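Local coordinates for LupI (Flavobacterium sp. YS-80-122, PDB 6IY4), which probably inhibits metalloendopeptidases as a small periplasmic beta-sheet inhibitor of the Inh family, at residues T25-S33 / T48-L59; L39-T48 / L59-L68. All coordinates share one frame; numbering follows the deposited sequence.

Overall arrangement
From the N terminus, the chain passes helix 3-6 and strand 8-14, then strand 22-26, which is linked by the Cys22-Cys38 disulfide to the middle of the long connection 27-48. Interaction 1 closes the loop 34-47 by setting the hairpin 49-59 against the end of strand 22-26 and the turn after it. Strands 22-26 and 49-53 are the outermost of the seven-strand antiparallel sheet, so the contact brings its two ends together. Interaction 2 closes a loop further on: 39-48 lies against 59-68. Along the chain the two contacts cross, because their segments alternate. They share Thr48 and Leu59, and Phe32 packs on Pro47 between them.

Interaction 1: T25-S33 / T48-L59; sequences TLKKDRTFS and TTWSPTPDGLLL. Unlike the reference sequence in segment 25-33: Leu26 (reference Ser).
Leu26 and Trp50 open the contact. Leu26 replaces the serine of the reference sequence. It lays CG over the five-membered ring of Trp50, 3.8 Å from the ring centroid, and its CD2 reaches Leu57. Lys27 offers its carbonyl at the edge of the indole, with O 3.2 Å from Trp50 CZ2. A type I turn from Lys27 to Arg30 follows. Arg30 CA then lies over the indole face opposite Leu26. Arg30 O accepts from Trp50 N at 3.1 Å. The Arg30 side chain bends at chi3 (-56°), and Arg30 NH1 donates to Trp50 O at 2.9 Å. That carbonyl lies near the guanidinium plane, but NH1 stands above the carbonyl plane. Thr31 O accepts a hydrogen bond from Trp50 NE1 at 3.0 Å, in the ring plane. Lys27 N reaches the same oxygen from the other face of its carbonyl plane. Phe32 sets one ring face over Trp50 CD1, with the two planes at 52°. At the ring edge, Phe32 CZ meets Leu59 CD2 at 4.1 Å. A water bridges Phe32 N and Thr48 O. Trp50 CG sits between its backbone N and carbonyl carbon (chi1 57°), which turns the indole toward the 27-32 loop. A leucine in its place would probably leave Thr31 O without its indole donor and open a gap between Leu26 and the backbone of Arg30. The contact thus joins the turn after sheet-edge strand 22-26 to the other edge strand, 49-53. The indole is held by apolar contact on both faces and polar contact at its edge. Its buried N-H is satisfied by a loop carbonyl.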
# COMPACT_ATOMS: atom_id res chain seq x y z
N THR A 25 -3.62 -7.08 5.48
CA THR A 25 -3.25 -8.23 4.64
C THR A 25 -3.49 -7.91 3.16
O THR A 25 -4.62 -7.51 2.79
CB THR A 25 -4.04 -9.48 4.99
OG1 THR A 25 -3.87 -9.73 6.38
CG2 THR A 25 -3.54 -10.65 4.18
N LEU A 26 -2.45 -8.10 2.35
CA LEU A 26 -2.53 -8.14 0.87
C LEU A 26 -2.77 -9.59 0.52
O LEU A 26 -1.88 -10.41 0.72
CB LEU A 26 -1.28 -7.56 0.22
CG LEU A 26 -1.29 -6.06 -0.00
CD1 LEU A 26 -1.32 -5.28 1.33
CD2 LEU A 26 -0.08 -5.66 -0.83
N LYS A 27 -4.01 -9.88 0.15
CA LYS A 27 -4.45 -11.25 -0.17
C LYS A 27 -3.86 -11.67 -1.52
O LYS A 27 -3.70 -10.85 -2.42
CB LYS A 27 -5.97 -11.28 -0.07
CG LYS A 27 -6.52 -10.96 1.30
CD LYS A 27 -7.86 -11.57 1.58
CE LYS A 27 -8.99 -10.58 1.58
NZ LYS A 27 -10.23 -11.21 2.09
N LYS A 28 -3.59 -12.95 -1.67
CA LYS A 28 -2.98 -13.53 -2.91
C LYS A 28 -3.80 -13.25 -4.17
O LYS A 28 -3.18 -13.17 -5.25
CB LYS A 28 -2.78 -15.03 -2.69
CG LYS A 28 -1.55 -15.32 -1.84
CD LYS A 28 -1.08 -16.76 -1.87
CE LYS A 28 -0.39 -17.11 -3.16
NZ LYS A 28 0.60 -18.20 -2.97
N ASP A 29 -5.09 -12.99 -4.02
CA ASP A 29 -6.03 -12.69 -5.14
C ASP A 29 -6.09 -11.18 -5.43
O ASP A 29 -7.01 -10.72 -6.14
CB ASP A 29 -7.40 -13.28 -4.85
CG ASP A 29 -8.19 -12.53 -3.80
OD1 ASP A 29 -7.61 -11.62 -3.15
OD2 ASP A 29 -9.38 -12.81 -3.67
N ARG A 30 -5.14 -10.43 -4.89
CA ARG A 30 -4.91 -8.99 -5.16
C ARG A 30 -6.04 -8.13 -4.56
O ARG A 30 -6.24 -7.03 -5.03
CB ARG A 30 -4.63 -8.81 -6.66
CG ARG A 30 -3.30 -9.42 -7.09
CD ARG A 30 -2.80 -8.92 -8.41
NE ARG A 30 -3.81 -9.17 -9.42
CZ ARG A 30 -4.64 -8.25 -9.95
NH1 ARG A 30 -4.58 -6.98 -9.58
NH2 ARG A 30 -5.55 -8.61 -10.84
N THR A 31 -6.66 -8.56 -3.48
CA THR A 31 -7.52 -7.74 -2.62
C THR A 31 -6.83 -7.53 -1.29
O THR A 31 -5.66 -7.90 -1.12
CB THR A 31 -8.90 -8.38 -2.45
OG1 THR A 31 -8.75 -9.64 -1.81
CG2 THR A 31 -9.51 -8.58 -3.80
N PHE A 32 -7.53 -6.85 -0.39
CA PHE A 32 -7.03 -6.53 0.95
C PHE A 32 -7.98 -7.04 2.02
O PHE A 32 -9.14 -7.15 1.76
CB PHE A 32 -6.98 -5.03 1.17
CG PHE A 32 -6.18 -4.26 0.15
CD1 PHE A 32 -4.82 -4.10 0.28
CD2 PHE A 32 -6.84 -3.65 -0.92
CE1 PHE A 32 -4.12 -3.35 -0.64
CE2 PHE A 32 -6.13 -2.90 -1.84
CZ PHE A 32 -4.78 -2.73 -1.68
N SER A 33 -7.46 -7.29 3.20
CA SER A 33 -8.31 -7.46 4.38
C SER A 33 -9.04 -6.14 4.67
O SER A 33 -8.68 -5.07 4.15
CB SER A 33 -7.49 -7.96 5.53
OG SER A 33 -6.59 -6.97 5.98
N THR A 48 -9.04 -0.87 -3.40
CA THR A 48 -9.79 -2.15 -3.33
C THR A 48 -8.95 -3.28 -3.90
O THR A 48 -9.23 -4.44 -3.55
CB THR A 48 -11.15 -2.05 -4.03
OG1 THR A 48 -10.95 -1.70 -5.40
CG2 THR A 48 -12.05 -1.04 -3.37
N THR A 49 -7.99 -3.00 -4.80
CA THR A 49 -7.10 -4.04 -5.32
C THR A 49 -5.68 -3.49 -5.43
O THR A 49 -5.44 -2.32 -5.15
CB THR A 49 -7.55 -4.62 -6.65
OG1 THR A 49 -7.49 -3.60 -7.67
CG2 THR A 49 -8.96 -5.16 -6.58
N TRP A 50 -4.76 -4.39 -5.72
CA TRP A 50 -3.34 -4.01 -5.87
C TRP A 50 -2.73 -4.81 -7.00
O TRP A 50 -3.19 -5.88 -7.32
CB TRP A 50 -2.59 -4.17 -4.54
CG TRP A 50 -2.65 -5.55 -3.96
CD1 TRP A 50 -3.57 -6.05 -3.08
CD2 TRP A 50 -1.68 -6.59 -4.18
NE1 TRP A 50 -3.25 -7.33 -2.77
CE2 TRP A 50 -2.10 -7.70 -3.41
CE3 TRP A 50 -0.53 -6.71 -4.96
CZ2 TRP A 50 -1.39 -8.90 -3.39
CZ3 TRP A 50 0.20 -7.89 -4.92
CH2 TRP A 50 -0.24 -8.98 -4.16
N SER A 51 -1.61 -4.30 -7.52
CA SER A 51 -0.89 -4.98 -8.60
C SER A 51 0.58 -4.63 -8.53
O SER A 51 0.94 -3.46 -8.53
CB SER A 51 -1.45 -4.60 -9.94
OG SER A 51 -0.90 -5.43 -10.94
N PRO A 52 1.46 -5.63 -8.51
CA PRO A 52 2.89 -5.35 -8.48
C PRO A 52 3.35 -4.87 -9.85
O PRO A 52 2.72 -5.21 -10.85
CB PRO A 52 3.56 -6.68 -8.13
CG PRO A 52 2.48 -7.71 -8.19
CD PRO A 52 1.16 -7.06 -8.51
N THR A 53 4.43 -4.11 -9.88
CA THR A 53 5.09 -3.66 -11.11
C THR A 53 6.54 -4.04 -10.96
O THR A 53 6.98 -4.47 -9.89
CB THR A 53 4.91 -2.15 -11.32
OG1 THR A 53 5.80 -1.53 -10.38
CG2 THR A 53 3.47 -1.72 -11.14
N PRO A 54 7.36 -3.90 -12.02
CA PRO A 54 8.74 -4.34 -11.93
C PRO A 54 9.53 -3.64 -10.82
O PRO A 54 10.44 -4.23 -10.28
CB PRO A 54 9.24 -3.99 -13.33
CG PRO A 54 8.01 -4.15 -14.18
CD PRO A 54 6.99 -3.40 -13.34
N ASP A 55 9.15 -2.42 -10.48
CA ASP A 55 9.91 -1.52 -9.59
C ASP A 55 9.04 -0.98 -8.47
O ASP A 55 9.45 0.00 -7.86
CB ASP A 55 10.46 -0.34 -10.39
CG ASP A 55 9.40 0.47 -11.12
OD1 ASP A 55 8.24 0.04 -11.17
OD2 ASP A 55 9.75 1.56 -11.56
N GLY A 56 7.86 -1.58 -8.25
CA GLY A 56 6.96 -0.94 -7.29
C GLY A 56 5.62 -1.64 -7.24
O GLY A 56 5.54 -2.86 -7.52
N LEU A 57 4.63 -0.91 -6.77
CA LEU A 57 3.33 -1.48 -6.48
C LEU A 57 2.24 -0.46 -6.77
O LEU A 57 2.39 0.71 -6.37
CB LEU A 57 3.32 -1.87 -5.00
CG LEU A 57 2.02 -2.46 -4.46
CD1 LEU A 57 1.77 -3.81 -5.11
CD2 LEU A 57 2.06 -2.65 -2.96
N LEU A 58 1.13 -0.89 -7.35
CA LEU A 58 -0.05 -0.03 -7.57
C LEU A 58 -1.13 -0.43 -6.60
O LEU A 58 -1.45 -1.60 -6.55
CB LEU A 58 -0.60 -0.21 -8.98
CG LEU A 58 0.19 0.47 -10.08
CD1 LEU A 58 -0.27 -0.08 -11.41
CD2 LEU A 58 0.01 1.98 -10.07
N LEU A 59 -1.63 0.54 -5.87
CA LEU A 59 -2.89 0.42 -5.12
C LEU A 59 -3.96 1.03 -6.01
O LEU A 59 -3.75 2.13 -6.53
CB LEU A 59 -2.79 1.17 -3.80
CG LEU A 59 -1.59 0.85 -2.90
CD1 LEU A 59 -1.74 1.60 -1.60
CD2 LEU A 59 -1.45 -0.65 -2.68
O HOH W 1 -10.05 -5.40 -1.14

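Interaction 2: L39-T48 / L59-L68; sequences LQAWLGRTPT and LIGKDGSQSL
Ser67 OG donates to Arg45 O across the contact at 2.6 Å. The hydroxyl is anti to its backbone N (chi1 165°), which carries it toward the 39-48 loop. Leu43 CD1 rests 3.3 Å from Ser67 OG. Further along, Thr48 N donates to Ile60 O at 2.8 Å in a fairly straight bond of 158°. Waters add two bridges. One accepts from Arg45 N and donates to Ser67 O. Another donates to Gly61 O and bonds to Thr48 OG1.

The charged contact belongs to Arg45. Its chain runs over Gly61, with CD 3.7 Å from Gly61 CA, where a side chain would clash. NE makes a weak bond to Gln66 O, which lies at the guanidinium edge. Arg45 NH1 is 3.7 Å from Asp63 OD1. This is a long salt bridge, and the oxygen lies well out of the guanidinium plane, so only the charges attract. Asp63 OD1 instead accepts from Ser65 N, forming an Asx turn in the 61-65 connection.

Apolar packing fills the inner side. Pro47 and Leu59 lie side by side and point the same way, with their CB atoms 4.0 Å apart. Leu43 CD2 meets Leu68 CD2 at 4.0 Å, and these two side chains cross at about a right angle. Leu39 CD1 adds a looser touch on Leu59 CD1.

Ser67 and Leu68 both face Leu59 in a classic beta bulge, at a corner of the chain. The 39-48 loop thus packs on the joined ends of strands 56-60 and 66-74. Beyond them, Leu39 reaches Phe12 of strand 8-14, and Leu68 reaches Leu88 of strand 86-92.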
# COMPACT_ATOMS: atom_id res chain seq x y z
N LEU A 39 -6.52 3.35 5.25
CA LEU A 39 -5.81 4.18 4.24
C LEU A 39 -6.69 5.33 3.78
O LEU A 39 -6.12 6.28 3.23
CB LEU A 39 -5.39 3.32 3.04
CG LEU A 39 -4.49 2.13 3.35
CD1 LEU A 39 -4.06 1.44 2.05
CD2 LEU A 39 -3.25 2.53 4.13
N GLN A 40 -7.99 5.31 4.07
CA GLN A 40 -8.94 6.43 3.79
C GLN A 40 -8.45 7.71 4.46
O GLN A 40 -8.64 8.78 3.93
CB GLN A 40 -10.34 6.05 4.29
CG GLN A 40 -11.43 7.09 4.04
CD GLN A 40 -11.64 8.08 5.17
OE1 GLN A 40 -11.00 8.04 6.21
NE2 GLN A 40 -12.59 8.99 4.96
N ALA A 41 -7.81 7.62 5.61
CA ALA A 41 -7.30 8.80 6.34
C ALA A 41 -6.17 9.44 5.54
O ALA A 41 -5.88 10.65 5.77
CB ALA A 41 -6.82 8.40 7.70
N TRP A 42 -5.54 8.71 4.62
CA TRP A 42 -4.23 9.13 4.04
C TRP A 42 -4.33 9.36 2.52
O TRP A 42 -3.55 10.15 1.97
CB TRP A 42 -3.16 8.08 4.37
CG TRP A 42 -2.90 7.92 5.84
CD1 TRP A 42 -2.96 8.89 6.80
CD2 TRP A 42 -2.49 6.72 6.52
NE1 TRP A 42 -2.62 8.37 8.02
CE2 TRP A 42 -2.35 7.04 7.88
CE3 TRP A 42 -2.24 5.41 6.11
CZ2 TRP A 42 -1.96 6.10 8.84
CZ3 TRP A 42 -1.88 4.49 7.06
CH2 TRP A 42 -1.74 4.82 8.41
N LEU A 43 -5.21 8.63 1.85
CA LEU A 43 -5.32 8.66 0.38
C LEU A 43 -6.69 9.23 0.01
O LEU A 43 -7.68 8.89 0.71
CB LEU A 43 -5.15 7.23 -0.15
CG LEU A 43 -3.82 6.53 0.16
CD1 LEU A 43 -3.85 5.10 -0.32
CD2 LEU A 43 -2.64 7.28 -0.42
N GLY A 44 -6.73 9.95 -1.10
CA GLY A 44 -7.98 10.47 -1.70
C GLY A 44 -8.89 9.37 -2.18
O GLY A 44 -10.12 9.48 -2.06
N ARG A 45 -8.30 8.28 -2.67
CA ARG A 45 -9.03 7.15 -3.27
C ARG A 45 -8.72 5.93 -2.42
O ARG A 45 -7.55 5.62 -2.32
CB ARG A 45 -8.57 7.01 -4.72
CG ARG A 45 -9.47 6.08 -5.51
CD ARG A 45 -8.89 5.75 -6.87
NE ARG A 45 -8.72 6.96 -7.66
CZ ARG A 45 -9.72 7.68 -8.19
NH1 ARG A 45 -11.00 7.34 -8.00
NH2 ARG A 45 -9.43 8.74 -8.92
N THR A 46 -9.70 5.31 -1.79
CA THR A 46 -9.49 4.11 -0.97
C THR A 46 -9.20 2.91 -1.88
O THR A 46 -9.96 2.64 -2.78
CB THR A 46 -10.73 3.82 -0.12
OG1 THR A 46 -10.84 4.92 0.80
CG2 THR A 46 -10.60 2.52 0.63
N PRO A 47 -8.09 2.16 -1.69
CA PRO A 47 -7.78 1.04 -2.56
C PRO A 47 -8.65 -0.20 -2.33
O PRO A 47 -9.00 -0.46 -1.15
CB PRO A 47 -6.34 0.67 -2.14
CG PRO A 47 -5.86 1.75 -1.24
CD PRO A 47 -7.08 2.38 -0.64
N THR A 48 -9.04 -0.87 -3.40
CA THR A 48 -9.79 -2.15 -3.33
C THR A 48 -8.95 -3.28 -3.90
O THR A 48 -9.23 -4.44 -3.55
CB THR A 48 -11.15 -2.05 -4.03
OG1 THR A 48 -10.95 -1.70 -5.40
CG2 THR A 48 -12.05 -1.04 -3.37
N LEU A 59 -1.63 0.54 -5.87
CA LEU A 59 -2.89 0.42 -5.12
C LEU A 59 -3.96 1.03 -6.01
O LEU A 59 -3.75 2.13 -6.53
CB LEU A 59 -2.79 1.17 -3.80
CG LEU A 59 -1.59 0.85 -2.90
CD1 LEU A 59 -1.74 1.60 -1.60
CD2 LEU A 59 -1.45 -0.65 -2.68
N ILE A 60 -5.06 0.31 -6.20
CA ILE A 60 -6.06 0.65 -7.24
C ILE A 60 -7.41 0.81 -6.57
O ILE A 60 -7.76 -0.04 -5.78
CB ILE A 60 -6.03 -0.45 -8.30
CG1 ILE A 60 -4.62 -0.56 -8.91
CG2 ILE A 60 -7.04 -0.14 -9.40
CD1 ILE A 60 -4.43 -1.74 -9.84
N GLY A 61 -8.16 1.83 -6.99
CA GLY A 61 -9.48 2.11 -6.40
C GLY A 61 -10.56 1.31 -7.07
O GLY A 61 -10.31 0.51 -7.99
N LYS A 62 -11.80 1.49 -6.61
CA LYS A 62 -12.90 0.59 -7.02
C LYS A 62 -13.18 0.73 -8.53
O LYS A 62 -13.66 -0.24 -9.13
CB LYS A 62 -14.18 0.87 -6.23
CG LYS A 62 -15.25 -0.19 -6.43
CD LYS A 62 -16.53 0.03 -5.64
CE LYS A 62 -16.30 0.23 -4.16
NZ LYS A 62 -17.42 -0.31 -3.36
N ASP A 63 -12.85 1.87 -9.12
CA ASP A 63 -13.19 2.17 -10.53
C ASP A 63 -12.03 1.81 -11.42
O ASP A 63 -12.13 2.01 -12.64
CB ASP A 63 -13.53 3.65 -10.65
CG ASP A 63 -12.32 4.53 -10.43
OD1 ASP A 63 -11.41 4.11 -9.67
OD2 ASP A 63 -12.31 5.63 -11.01
N GLY A 64 -10.96 1.29 -10.83
CA GLY A 64 -9.83 0.80 -11.62
C GLY A 64 -8.80 1.88 -11.78
O GLY A 64 -7.78 1.58 -12.38
N SER A 65 -8.99 3.05 -11.14
CA SER A 65 -8.02 4.16 -11.22
C SER A 65 -7.00 4.08 -10.08
O SER A 65 -7.21 3.38 -9.11
CB SER A 65 -8.67 5.50 -11.20
OG SER A 65 -8.97 5.83 -9.87
N GLN A 66 -5.87 4.73 -10.28
CA GLN A 66 -4.73 4.66 -9.35
C GLN A 66 -5.11 5.35 -8.05
O GLN A 66 -5.46 6.54 -8.04
CB GLN A 66 -3.49 5.28 -10.00
CG GLN A 66 -2.25 5.31 -9.12
CD GLN A 66 -1.03 5.69 -9.91
OE1 GLN A 66 -0.13 6.40 -9.46
NE2 GLN A 66 -0.99 5.18 -11.12
N SER A 67 -4.98 4.62 -6.94
CA SER A 67 -5.00 5.22 -5.59
C SER A 67 -3.58 5.68 -5.21
O SER A 67 -3.42 6.79 -4.63
CB SER A 67 -5.58 4.26 -4.58
OG SER A 67 -5.26 4.75 -3.29
N LEU A 68 -2.56 4.89 -5.54
CA LEU A 68 -1.16 5.30 -5.27
C LEU A 68 -0.23 4.34 -6.00
O LEU A 68 -0.51 3.13 -6.05
CB LEU A 68 -0.88 5.27 -3.78
CG LEU A 68 0.41 5.95 -3.34
CD1 LEU A 68 0.33 7.44 -3.56
CD2 LEU A 68 0.72 5.64 -1.88
O HOH W 2 -5.47 8.40 -3.64
O HOH W 3 -9.79 -2.16 -7.96